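Local coordinates for protein oxidoreductase (Corynebacterium diphtheriae, PDB 3K1Y) that probably works as an FMN-dependent oxidoreductase of the NADPH-dependent FMN reductase family, whose members have a flavodoxin-like fold, at residues A[14-19]-A[51-56]; A[87-92]-A[117-122]; A[106-111]-A[142-147]; A[151-156]-A[179-184]. One frame throughout, in Å; residues are numbered along the deposited sequence.

Overall arrangement
The four contacts are spread over one parallel α/β domain with a five-stranded sheet in the order 2-1-3-4-5. Interaction 1 pairs strand 12-18 with the outermost strand 49-55, and interaction 2 pairs strands 88-94 and 120-127; their centres are about 11 Å apart, and strands 12-18 and 88-94 are direct neighbours. Interaction 3 packs helices 102-110 and 135-146 together, its centre about 12 Å from that of interaction 2. Interaction 4 joins the irregular break in the other outermost strand to the last long helix; the centres of interactions 2 and 4 are about 9 Å apart. Along the chain interaction 1 closes first, 2 and 3 alternate, and 4 follows. Together they join sheet and helices into a domain consistent with flavin binding.

Interaction 1: residues A[14-19]-A[51-56]; sequences LAVISA and VSTIEL
The flat carboxylate of E55 turns OE1 toward S18, 3.6 Å from S18 CB. OE1 also lies close to S18 O, but these are two acceptors and do not bond. A water settles the polar end instead: it donates to E55 OE1 at 2.7 Å, while E55 OE2 forms a salt bridge with R28. S18 OG, anti to its backbone N (chi1 -168°), is hydrogen-bonded to the same water.

Five backbone bonds zip the parallel strands. The bond from I54 N to V16 O is 2.7 Å long and nearly straight at 171°, and that from L56 N to S18 O, 3.1 Å, carries the ladder past the end of strand 51-55. L14, V16, V51 and T53 share a sheet face with S18 and E55; V16 CG2 touches V51 CG2 there, and beta-branched residues such as these suit strands. On the other face I17 CD1 lies 4.0 Å from I54 CB. L56 points toward the other segment, its CD1 3.6 Å from A19 CB, where a small alanine fits closely.

Strand 12-18, helix 26-44 and strand 49-55 form a beta-alpha-beta unit, the opening element of a flavodoxin-like fold.

Interaction 2: residues A[87-92]-A[117-122]; sequences DGLVVA and TGMPTI
A beta-alpha-beta unit, strand 88-94, helix 102-110 and strand 120-127, is closed here where V90 lies beside I122 as a parallel neighbour, bracketed by two backbone bonds. I122 N donates to L89 O at 3.2 Å, with an N-H...O angle of 165°. One step on, V91 N reaches I122 O in a weak bond.

L89 and T121 point the same way side by side, and L89 CD2 comes 3.7 Å from T121 OG1. That hydroxyl is spent within its own segment: OG1 of T121 donates to M119 O at 2.9 Å, coming from above the carbonyl plane. Threonine therefore gives T121 both a β-branch and a buried hydroxyl with a partner.

M119, a selenomethionine, has a flexible chain bent at chi2 (67°) and chi3. Its CG meets L89 CB at 3.8 Å, and its SE rests against the D87-G88 peptide, 3.8 Å from G88 N. P120 brings CD to 3.1 Å from D87 O.

In the sheet, L89 also packs on A15 and I17 of strand 12-18. V90 and I122 share the opposite face and both touch I34 of helix 26-44, while L182 of helix 165-188 covers P120 and I122.

Interaction 3: residues A[106-111]-A[142-147]; sequences MFFDIL and PLLSYM
No hydrogen bond links F108 or L111 to L143, L144 or M147; the shortest sound polar bond lies within one partner, Y146 N to P142 O at 2.9 Å, and belongs to the helical turn that presents L143 and L144. On the other side, L111 N donates to F108 O at 3.0 Å.

The F108 ring is the centre of the contact. L143 CD2 sits over one of its faces, 4.0 Å above the plane and shifted toward the rim. Selenomethionine M147 crosses F108 at about a right angle and places SE beside the ring edge, 5.5 Å from the centroid and 80° off the ring normal, a Met-aromatic contact. The bend at its chi3 (-83°) brings CE toward F108 CD1, although a gap of only 3.2 Å between those carbons is doubtful at this resolution. L144 CD2 approaches F108 CE1 more loosely at 4.4 Å, and L111 CD1 comes equally near M147 SE.

Polar groups work beyond this patch: D109 OD2 bonds G102 N of the second subunit, and L111 O bonds K97 NZ there. Between the helices themselves, the buried chemistry implies adhesion by dispersion and shape, with one flat ring matched to flexible aliphatic and selenium-bearing chains.

Interaction 4: residues A[151-156]-A[179-184]; sequences VVPTGV and AGELAS
E181 reaches out from residues 179-184 of helix 165-188 to the irregular chain at 152-154, and its CB is the first atom to touch it, 3.8 Å from V152 CB. Beyond CG the side chain runs extended (chi2 160°), which carries CD across to T154, 3.2 Å from T154 OG1. The carboxylate then divides its work. OE1 accepts the backbone N-H of T154 on its syn lone pair at 3.0 Å, with an N-H...O angle of 155°. The same oxygen packs against carbon, lying 3.1 Å from P153 CD and 3.3 Å from V152 CB. P153 N is also near but, as a proline nitrogen, has no hydrogen to share. The other oxygen receives the hydroxyl: T154 OG1 donates to E181 OE2 at a short 2.5 Å, on the syn side and 21° out of the carboxylate plane.

One threonine thus supplies both donors, main chain and side chain, and a two-oxygen acceptor suits it well. The paired bonds would fix the rotation of the carboxylate and probably favour its ionised form. Beside these two bonds the contact is apolar, with V152 CG1 4.3 Å from L182 CB.

Residues 152-155 interrupt strand 150-159, yet V152 still bonds T121 through the backbone, beside strand 120-127. V152 O takes a hydrogen bond from R141 of helix 135-146, and A149 of the third subunit packs on P153. L182 lies on P120 and I122 of strand 120-127, and T154 packs on R174, R177 and A178, so helix 165-188 is held against the edge of the sheet.

Interaction 1: residues A[14-19]-A[51-56]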
loop_
_atom_site.group_PDB
_atom_site.type_symbol
_atom_site.label_atom_id
_atom_site.label_comp_id
_atom_site.label_asym_id
_atom_site.label_seq_id
_atom_site.Cartn_x
_atom_site.Cartn_y
_atom_site.Cartn_z
ATOM N N LEU A 14 11.088 21.214 -17.454
ATOM C CA LEU A 14 10.389 19.986 -17.086
ATOM C C LEU A 14 11.393 18.840 -17.117
ATOM O O LEU A 14 12.145 18.694 -18.082
ATOM C CB LEU A 14 9.247 19.681 -18.064
ATOM C CG LEU A 14 8.511 18.349 -17.829
ATOM C CD1 LEU A 14 7.863 18.354 -16.450
ATOM C CD2 LEU A 14 7.451 18.125 -18.916
ATOM N N ALA A 15 11.427 18.045 -16.055
ATOM C CA ALA A 15 12.334 16.901 -16.012
ATOM C C ALA A 15 11.464 15.649 -16.177
ATOM O O ALA A 15 10.356 15.580 -15.647
ATOM C CB ALA A 15 13.086 16.875 -14.684
ATOM N N VAL A 16 11.948 14.670 -16.930
ATOM C CA VAL A 16 11.175 13.453 -17.153
ATOM C C VAL A 16 12.054 12.236 -16.936
ATOM O O VAL A 16 13.040 12.054 -17.647
ATOM C CB VAL A 16 10.606 13.409 -18.604
ATOM C CG1 VAL A 16 9.882 12.080 -18.858
ATOM C CG2 VAL A 16 9.664 14.588 -18.832
ATOM N N ILE A 17 11.708 11.415 -15.949
ATOM C CA ILE A 17 12.473 10.204 -15.673
ATOM C C ILE A 17 11.730 9.037 -16.304
ATOM O O ILE A 17 10.530 8.874 -16.096
ATOM C CB ILE A 17 12.601 9.915 -14.156
ATOM C CG1 ILE A 17 13.155 11.134 -13.407
ATOM C CG2 ILE A 17 13.526 8.725 -13.943
ATOM C CD1 ILE A 17 14.514 11.592 -13.871
ATOM N N SER A 18 12.443 8.223 -17.072
ATOM C CA SER A 18 11.827 7.075 -17.722
ATOM C C SER A 18 12.706 5.857 -17.465
ATOM O O SER A 18 13.872 5.835 -17.862
ATOM C CB SER A 18 11.690 7.343 -19.222
ATOM O OG SER A 18 10.861 6.376 -19.828
ATOM N N ALA A 19 12.136 4.843 -16.819
ATOM C CA ALA A 19 12.883 3.633 -16.449
ATOM C C ALA A 19 12.699 2.394 -17.335
ATOM O O ALA A 19 12.965 1.274 -16.901
ATOM C CB ALA A 19 12.571 3.275 -14.977
ATOM N N VAL A 51 12.247 20.659 -21.945
ATOM C CA VAL A 51 12.097 19.330 -21.366
ATOM C C VAL A 51 13.407 18.560 -21.334
ATOM O O VAL A 51 14.182 18.556 -22.296
ATOM C CB VAL A 51 11.007 18.495 -22.117
ATOM C CG1 VAL A 51 11.221 18.572 -23.609
ATOM C CG2 VAL A 51 11.055 17.041 -21.670
ATOM N N SER A 52 13.649 17.914 -20.203
ATOM C CA SER A 52 14.853 17.130 -20.013
ATOM C C SER A 52 14.457 15.692 -19.720
ATOM O O SER A 52 14.006 15.382 -18.617
ATOM C CB SER A 52 15.652 17.696 -18.847
ATOM O OG SER A 52 16.705 16.813 -18.514
ATOM N N THR A 53 14.611 14.818 -20.707
ATOM C CA THR A 53 14.252 13.416 -20.530
ATOM C C THR A 53 15.475 12.591 -20.164
ATOM O O THR A 53 16.437 12.525 -20.923
ATOM C CB THR A 53 13.618 12.826 -21.811
ATOM O OG1 THR A 53 12.513 13.642 -22.224
ATOM C CG2 THR A 53 13.114 11.414 -21.547
ATOM N N ILE A 54 15.422 11.958 -18.997
ATOM C CA ILE A 54 16.517 11.135 -18.510
ATOM C C ILE A 54 16.179 9.638 -18.541
ATOM O O ILE A 54 15.327 9.173 -17.789
ATOM C CB ILE A 54 16.874 11.522 -17.067
ATOM C CG1 ILE A 54 17.043 13.040 -16.963
ATOM C CG2 ILE A 54 18.149 10.805 -16.633
ATOM C CD1 ILE A 54 18.104 13.609 -17.879
ATOM N N GLU A 55 16.845 8.893 -19.415
ATOM C CA GLU A 55 16.627 7.449 -19.522
ATOM C C GLU A 55 17.525 6.713 -18.523
ATOM O O GLU A 55 18.750 6.690 -18.677
ATOM C CB GLU A 55 16.935 6.970 -20.950
ATOM C CG GLU A 55 15.880 7.345 -21.984
ATOM C CD GLU A 55 14.804 6.281 -22.129
ATOM O OE1 GLU A 55 14.316 5.786 -21.090
ATOM O OE2 GLU A 55 14.444 5.942 -23.282
ATOM N N LEU A 56 16.917 6.111 -17.508
ATOM C CA LEU A 56 17.675 5.395 -16.487
ATOM C C LEU A 56 18.560 4.278 -17.043
ATOM O O LEU A 56 19.635 4.010 -16.496
ATOM C CB LEU A 56 16.732 4.831 -15.416
ATOM C CG LEU A 56 15.996 5.862 -14.556
ATOM C CD1 LEU A 56 15.222 5.176 -13.444
ATOM C CD2 LEU A 56 17.008 6.818 -13.958
HETATM O O HOH W 1 12.123 4.274 -20.779
#

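Interaction 2: residues A[87-92]-A[117-122]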
loop_
_atom_site.group_PDB
_atom_site.type_symbol
_atom_site.label_atom_id
_atom_site.label_comp_id
_atom_site.label_asym_id
_atom_site.label_seq_id
_atom_site.Cartn_x
_atom_site.Cartn_y
_atom_site.Cartn_z
ATOM N N ASP A 87 10.998 22.982 -12.637
ATOM C CA ASP A 87 9.721 23.495 -12.154
ATOM C C ASP A 87 8.698 22.365 -12.094
ATOM O O ASP A 87 7.758 22.397 -11.293
ATOM C CB ASP A 87 9.184 24.593 -13.087
ATOM C CG ASP A 87 10.156 25.737 -13.273
ATOM O OD1 ASP A 87 10.742 26.210 -12.272
ATOM O OD2 ASP A 87 10.326 26.173 -14.431
ATOM N N GLY A 88 8.882 21.377 -12.962
ATOM C CA GLY A 88 7.970 20.255 -13.007
ATOM C C GLY A 88 8.732 18.969 -13.192
ATOM O O GLY A 88 9.920 18.983 -13.515
ATOM N N LEU A 89 8.060 17.845 -12.990
ATOM C CA LEU A 89 8.721 16.565 -13.144
ATOM C C LEU A 89 7.737 15.490 -13.527
ATOM O O LEU A 89 6.585 15.514 -13.105
ATOM C CB LEU A 89 9.409 16.166 -11.836
ATOM C CG LEU A 89 9.760 14.682 -11.704
ATOM C CD1 LEU A 89 10.983 14.398 -12.549
ATOM C CD2 LEU A 89 10.006 14.323 -10.237
ATOM N N VAL A 90 8.211 14.544 -14.327
ATOM C CA VAL A 90 7.408 13.417 -14.766
ATOM C C VAL A 90 8.252 12.162 -14.566
ATOM O O VAL A 90 9.428 12.131 -14.936
ATOM C CB VAL A 90 7.035 13.538 -16.253
ATOM C CG1 VAL A 90 6.341 12.257 -16.727
ATOM C CG2 VAL A 90 6.132 14.738 -16.448
ATOM N N VAL A 91 7.653 11.141 -13.962
ATOM C CA VAL A 91 8.338 9.882 -13.714
ATOM C C VAL A 91 7.501 8.750 -14.284
ATOM O O VAL A 91 6.298 8.663 -14.032
ATOM C CB VAL A 91 8.583 9.629 -12.189
ATOM C CG1 VAL A 91 9.521 10.686 -11.633
ATOM C CG2 VAL A 91 7.255 9.625 -11.416
ATOM N N ALA A 92 8.139 7.893 -15.069
ATOM C CA ALA A 92 7.443 6.778 -15.689
ATOM C C ALA A 92 8.230 5.515 -15.422
ATOM O O ALA A 92 9.455 5.505 -15.521
ATOM C CB ALA A 92 7.315 7.003 -17.188
ATOM N N THR A 117 11.824 18.532 -2.891
ATOM C CA THR A 117 10.867 19.176 -1.995
ATOM C C THR A 117 10.016 20.208 -2.732
ATOM O O THR A 117 10.550 21.102 -3.390
ATOM C CB THR A 117 11.580 19.884 -0.826
ATOM O OG1 THR A 117 12.356 18.927 -0.091
ATOM C CG2 THR A 117 10.554 20.539 0.106
ATOM N N GLY A 118 8.696 20.078 -2.622
ATOM C CA GLY A 118 7.795 21.013 -3.277
ATOM C C GLY A 118 7.640 20.858 -4.789
ATOM O O GLY A 118 6.878 21.596 -5.418
HETATM N N MSE A 119 8.332 19.884 -5.365
HETATM C CA MSE A 119 8.298 19.636 -6.805
HETATM C C MSE A 119 6.969 19.141 -7.399
HETATM O O MSE A 119 6.533 18.023 -7.113
HETATM C CB MSE A 119 9.401 18.632 -7.161
HETATM C CG MSE A 119 9.519 18.295 -8.636
HETATM SE SE MSE A 119 10.109 19.816 -9.673
HETATM C CE MSE A 119 11.975 19.850 -9.167
ATOM N N PRO A 120 6.307 19.974 -8.232
ATOM C CA PRO A 120 5.038 19.548 -8.844
ATOM C C PRO A 120 5.410 18.293 -9.625
ATOM O O PRO A 120 6.439 18.290 -10.304
ATOM C CB PRO A 120 4.671 20.729 -9.738
ATOM C CG PRO A 120 5.262 21.914 -8.983
ATOM C CD PRO A 120 6.614 21.382 -8.558
ATOM N N THR A 121 4.588 17.243 -9.529
ATOM C CA THR A 121 4.901 15.954 -10.146
ATOM C C THR A 121 3.735 15.073 -10.615
ATOM O O THR A 121 2.731 14.920 -9.912
ATOM C CB THR A 121 5.709 15.079 -9.143
ATOM O OG1 THR A 121 6.934 15.732 -8.804
ATOM C CG2 THR A 121 6.013 13.701 -9.730
ATOM N N ILE A 122 3.896 14.474 -11.796
ATOM C CA ILE A 122 2.912 13.535 -12.335
ATOM C C ILE A 122 3.574 12.160 -12.256
ATOM O O ILE A 122 4.701 11.979 -12.738
ATOM C CB ILE A 122 2.600 13.767 -13.828
ATOM C CG1 ILE A 122 1.617 14.919 -14.012
ATOM C CG2 ILE A 122 2.032 12.476 -14.441
ATOM C CD1 ILE A 122 1.382 15.270 -15.464
#

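Interaction 3: residues A[106-111]-A[142-147]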
loop_
_atom_site.group_PDB
_atom_site.type_symbol
_atom_site.label_atom_id
_atom_site.label_comp_id
_atom_site.label_asym_id
_atom_site.label_seq_id
_atom_site.Cartn_x
_atom_site.Cartn_y
_atom_site.Cartn_z
HETATM N N MSE A 106 16.373 2.811 -7.497
HETATM C CA MSE A 106 17.759 3.149 -7.255
HETATM C C MSE A 106 18.022 4.631 -7.462
HETATM O O MSE A 106 18.632 5.282 -6.616
HETATM C CB MSE A 106 18.658 2.329 -8.168
HETATM C CG MSE A 106 20.122 2.390 -7.798
HETATM SE SE MSE A 106 21.105 1.121 -8.845
HETATM C CE MSE A 106 20.627 -0.497 -7.875
ATOM N N PHE A 107 17.558 5.166 -8.585
ATOM C CA PHE A 107 17.757 6.578 -8.885
ATOM C C PHE A 107 17.317 7.427 -7.696
ATOM O O PHE A 107 18.106 8.209 -7.156
ATOM C CB PHE A 107 16.967 6.986 -10.134
ATOM C CG PHE A 107 17.118 8.447 -10.500
ATOM C CD1 PHE A 107 18.306 8.925 -11.050
ATOM C CD2 PHE A 107 16.075 9.345 -10.278
ATOM C CE1 PHE A 107 18.452 10.282 -11.379
ATOM C CE2 PHE A 107 16.208 10.696 -10.600
ATOM C CZ PHE A 107 17.404 11.165 -11.154
ATOM N N PHE A 108 16.065 7.269 -7.283
ATOM C CA PHE A 108 15.565 8.030 -6.148
ATOM C C PHE A 108 16.415 7.829 -4.901
ATOM O O PHE A 108 16.721 8.796 -4.201
ATOM C CB PHE A 108 14.105 7.674 -5.878
ATOM C CG PHE A 108 13.176 8.201 -6.919
ATOM C CD1 PHE A 108 12.697 9.504 -6.841
ATOM C CD2 PHE A 108 12.852 7.430 -8.034
ATOM C CE1 PHE A 108 11.915 10.039 -7.859
ATOM C CE2 PHE A 108 12.070 7.955 -9.061
ATOM C CZ PHE A 108 11.602 9.263 -8.973
ATOM N N ASP A 109 16.809 6.587 -4.622
ATOM C CA ASP A 109 17.646 6.330 -3.451
ATOM C C ASP A 109 18.889 7.222 -3.470
ATOM O O ASP A 109 19.353 7.693 -2.431
ATOM C CB ASP A 109 18.113 4.869 -3.409
ATOM C CG ASP A 109 16.971 3.886 -3.252
ATOM O OD1 ASP A 109 15.924 4.256 -2.680
ATOM O OD2 ASP A 109 17.134 2.729 -3.685
ATOM N N ILE A 110 19.419 7.444 -4.667
ATOM C CA ILE A 110 20.636 8.226 -4.864
ATOM C C ILE A 110 20.510 9.730 -4.624
ATOM O O ILE A 110 21.507 10.403 -4.378
ATOM C CB ILE A 110 21.201 7.963 -6.304
ATOM C CG1 ILE A 110 22.622 7.432 -6.203
ATOM C CG2 ILE A 110 21.167 9.223 -7.165
ATOM C CD1 ILE A 110 22.721 6.088 -5.511
ATOM N N LEU A 111 19.289 10.250 -4.691
ATOM C CA LEU A 111 19.045 11.684 -4.517
ATOM C C LEU A 111 19.231 12.181 -3.089
ATOM O O LEU A 111 19.162 11.398 -2.142
ATOM C CB LEU A 111 17.625 12.027 -4.971
ATOM C CG LEU A 111 17.189 11.576 -6.369
ATOM C CD1 LEU A 111 15.699 11.863 -6.531
ATOM C CD2 LEU A 111 18.007 12.289 -7.452
ATOM N N PRO A 142 3.359 7.134 -2.566
ATOM C CA PRO A 142 4.013 7.185 -1.252
ATOM C C PRO A 142 5.489 7.591 -1.349
ATOM O O PRO A 142 5.998 8.301 -0.486
ATOM C CB PRO A 142 3.847 5.763 -0.722
ATOM C CG PRO A 142 2.551 5.305 -1.396
ATOM C CD PRO A 142 2.741 5.819 -2.806
ATOM N N LEU A 143 6.164 7.139 -2.407
ATOM C CA LEU A 143 7.577 7.455 -2.603
ATOM C C LEU A 143 7.797 8.945 -2.853
ATOM O O LEU A 143 8.669 9.558 -2.237
ATOM C CB LEU A 143 8.153 6.652 -3.776
ATOM C CG LEU A 143 9.630 6.931 -4.090
ATOM C CD1 LEU A 143 10.493 6.561 -2.898
ATOM C CD2 LEU A 143 10.068 6.138 -5.325
ATOM N N LEU A 144 7.009 9.521 -3.758
ATOM C CA LEU A 144 7.130 10.940 -4.081
ATOM C C LEU A 144 6.667 11.811 -2.922
ATOM O O LEU A 144 7.230 12.884 -2.683
ATOM C CB LEU A 144 6.325 11.279 -5.341
ATOM C CG LEU A 144 7.047 11.149 -6.688
ATOM C CD1 LEU A 144 8.146 12.198 -6.779
ATOM C CD2 LEU A 144 7.628 9.751 -6.850
ATOM N N SER A 145 5.642 11.354 -2.201
ATOM C CA SER A 145 5.139 12.111 -1.060
ATOM C C SER A 145 6.149 12.101 0.069
ATOM O O SER A 145 6.316 13.099 0.765
ATOM C CB SER A 145 3.813 11.538 -0.573
ATOM O OG SER A 145 2.810 11.745 -1.553
ATOM N N TYR A 146 6.822 10.971 0.260
ATOM C CA TYR A 146 7.830 10.887 1.303
ATOM C C TYR A 146 8.924 11.927 1.065
ATOM O O TYR A 146 9.536 12.414 2.010
ATOM C CB TYR A 146 8.480 9.505 1.341
ATOM C CG TYR A 146 9.647 9.461 2.298
ATOM C CD1 TYR A 146 9.446 9.526 3.680
ATOM C CD2 TYR A 146 10.957 9.426 1.823
ATOM C CE1 TYR A 146 10.531 9.558 4.564
ATOM C CE2 TYR A 146 12.043 9.462 2.693
ATOM C CZ TYR A 146 11.828 9.527 4.057
ATOM O OH TYR A 146 12.910 9.569 4.906
HETATM N N MSE A 147 9.188 12.251 -0.196
HETATM C CA MSE A 147 10.212 13.241 -0.488
HETATM C C MSE A 147 9.622 14.636 -0.556
HETATM O O MSE A 147 10.290 15.597 -0.937
HETATM C CB MSE A 147 10.938 12.894 -1.779
HETATM C CG MSE A 147 11.940 11.785 -1.572
HETATM SE SE MSE A 147 12.878 11.298 -3.153
HETATM C CE MSE A 147 11.553 10.104 -3.878
#

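Interaction 4: residues A[151-156]-A[179-184]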
loop_
_atom_site.group_PDB
_atom_site.type_symbol
_atom_site.label_atom_id
_atom_site.label_comp_id
_atom_site.label_asym_id
_atom_site.label_seq_id
_atom_site.Cartn_x
_atom_site.Cartn_y
_atom_site.Cartn_z
ATOM N N VAL A 151 2.411 15.717 -5.661
ATOM C CA VAL A 151 1.945 14.886 -6.772
ATOM C C VAL A 151 0.532 15.225 -7.232
ATOM O O VAL A 151 -0.425 15.138 -6.450
ATOM C CB VAL A 151 1.987 13.388 -6.392
ATOM C CG1 VAL A 151 1.419 12.542 -7.524
ATOM C CG2 VAL A 151 3.418 12.972 -6.102
ATOM N N VAL A 152 0.393 15.598 -8.503
ATOM C CA VAL A 152 -0.928 15.942 -9.007
ATOM C C VAL A 152 -1.837 14.729 -8.898
ATOM O O VAL A 152 -1.411 13.589 -9.128
ATOM C CB VAL A 152 -0.887 16.455 -10.461
ATOM C CG1 VAL A 152 0.116 17.587 -10.562
ATOM C CG2 VAL A 152 -0.570 15.330 -11.433
ATOM N N PRO A 153 -3.103 14.958 -8.521
ATOM C CA PRO A 153 -4.134 13.933 -8.348
ATOM C C PRO A 153 -4.243 12.906 -9.467
ATOM O O PRO A 153 -4.519 11.731 -9.217
ATOM C CB PRO A 153 -5.411 14.755 -8.216
ATOM C CG PRO A 153 -4.937 15.996 -7.543
ATOM C CD PRO A 153 -3.675 16.301 -8.321
ATOM N N THR A 154 -4.029 13.336 -10.701
ATOM C CA THR A 154 -4.172 12.416 -11.814
ATOM C C THR A 154 -2.928 11.618 -12.157
ATOM O O THR A 154 -1.997 12.134 -12.788
ATOM C CB THR A 154 -4.632 13.154 -13.076
ATOM O OG1 THR A 154 -5.794 13.935 -12.769
ATOM C CG2 THR A 154 -4.965 12.169 -14.176
ATOM N N GLY A 155 -2.926 10.352 -11.742
ATOM C CA GLY A 155 -1.814 9.475 -12.043
ATOM C C GLY A 155 -2.090 8.928 -13.425
ATOM O O GLY A 155 -3.240 8.853 -13.835
ATOM N N VAL A 156 -1.047 8.543 -14.151
ATOM C CA VAL A 156 -1.224 8.019 -15.493
ATOM C C VAL A 156 -0.728 6.586 -15.644
ATOM O O VAL A 156 0.478 6.348 -15.708
ATOM C CB VAL A 156 -0.481 8.892 -16.518
ATOM C CG1 VAL A 156 -0.736 8.384 -17.922
ATOM C CG2 VAL A 156 -0.928 10.327 -16.386
ATOM N N ALA A 179 -1.619 16.611 -17.392
ATOM C CA ALA A 179 -0.791 17.645 -18.001
ATOM C C ALA A 179 -1.243 19.035 -17.530
ATOM O O ALA A 179 -0.420 19.869 -17.143
ATOM C CB ALA A 179 -0.878 17.553 -19.519
ATOM N N GLY A 180 -2.552 19.270 -17.562
ATOM C CA GLY A 180 -3.085 20.547 -17.137
ATOM C C GLY A 180 -2.808 20.797 -15.671
ATOM O O GLY A 180 -2.400 21.897 -15.281
ATOM N N GLU A 181 -3.028 19.778 -14.847
ATOM C CA GLU A 181 -2.788 19.909 -13.415
ATOM C C GLU A 181 -1.339 20.318 -13.179
ATOM O O GLU A 181 -1.058 21.270 -12.448
ATOM C CB GLU A 181 -3.081 18.585 -12.698
ATOM C CG GLU A 181 -4.542 18.370 -12.326
ATOM C CD GLU A 181 -4.873 16.899 -12.068
ATOM O OE1 GLU A 181 -4.081 16.213 -11.383
ATOM O OE2 GLU A 181 -5.932 16.431 -12.548
ATOM N N LEU A 182 -0.419 19.603 -13.815
ATOM C CA LEU A 182 0.995 19.898 -13.656
ATOM C C LEU A 182 1.351 21.273 -14.241
ATOM O O LEU A 182 2.146 22.016 -13.650
ATOM C CB LEU A 182 1.828 18.789 -14.308
ATOM C CG LEU A 182 3.354 18.848 -14.226
ATOM C CD1 LEU A 182 3.824 19.051 -12.793
ATOM C CD2 LEU A 182 3.914 17.555 -14.781
ATOM N N ALA A 183 0.746 21.621 -15.376
ATOM C CA ALA A 183 1.020 22.910 -16.013
ATOM C C ALA A 183 0.646 24.073 -15.104
ATOM O O ALA A 183 1.336 25.091 -15.076
ATOM C CB ALA A 183 0.280 23.022 -17.341
ATOM N N SER A 184 -0.446 23.932 -14.363
ATOM C CA SER A 184 -0.853 24.994 -13.463
ATOM C C SER A 184 0.178 25.221 -12.372
ATOM O O SER A 184 0.542 26.365 -12.095
ATOM C CB SER A 184 -2.211 24.691 -12.828
ATOM O OG SER A 184 -3.254 25.147 -13.663
#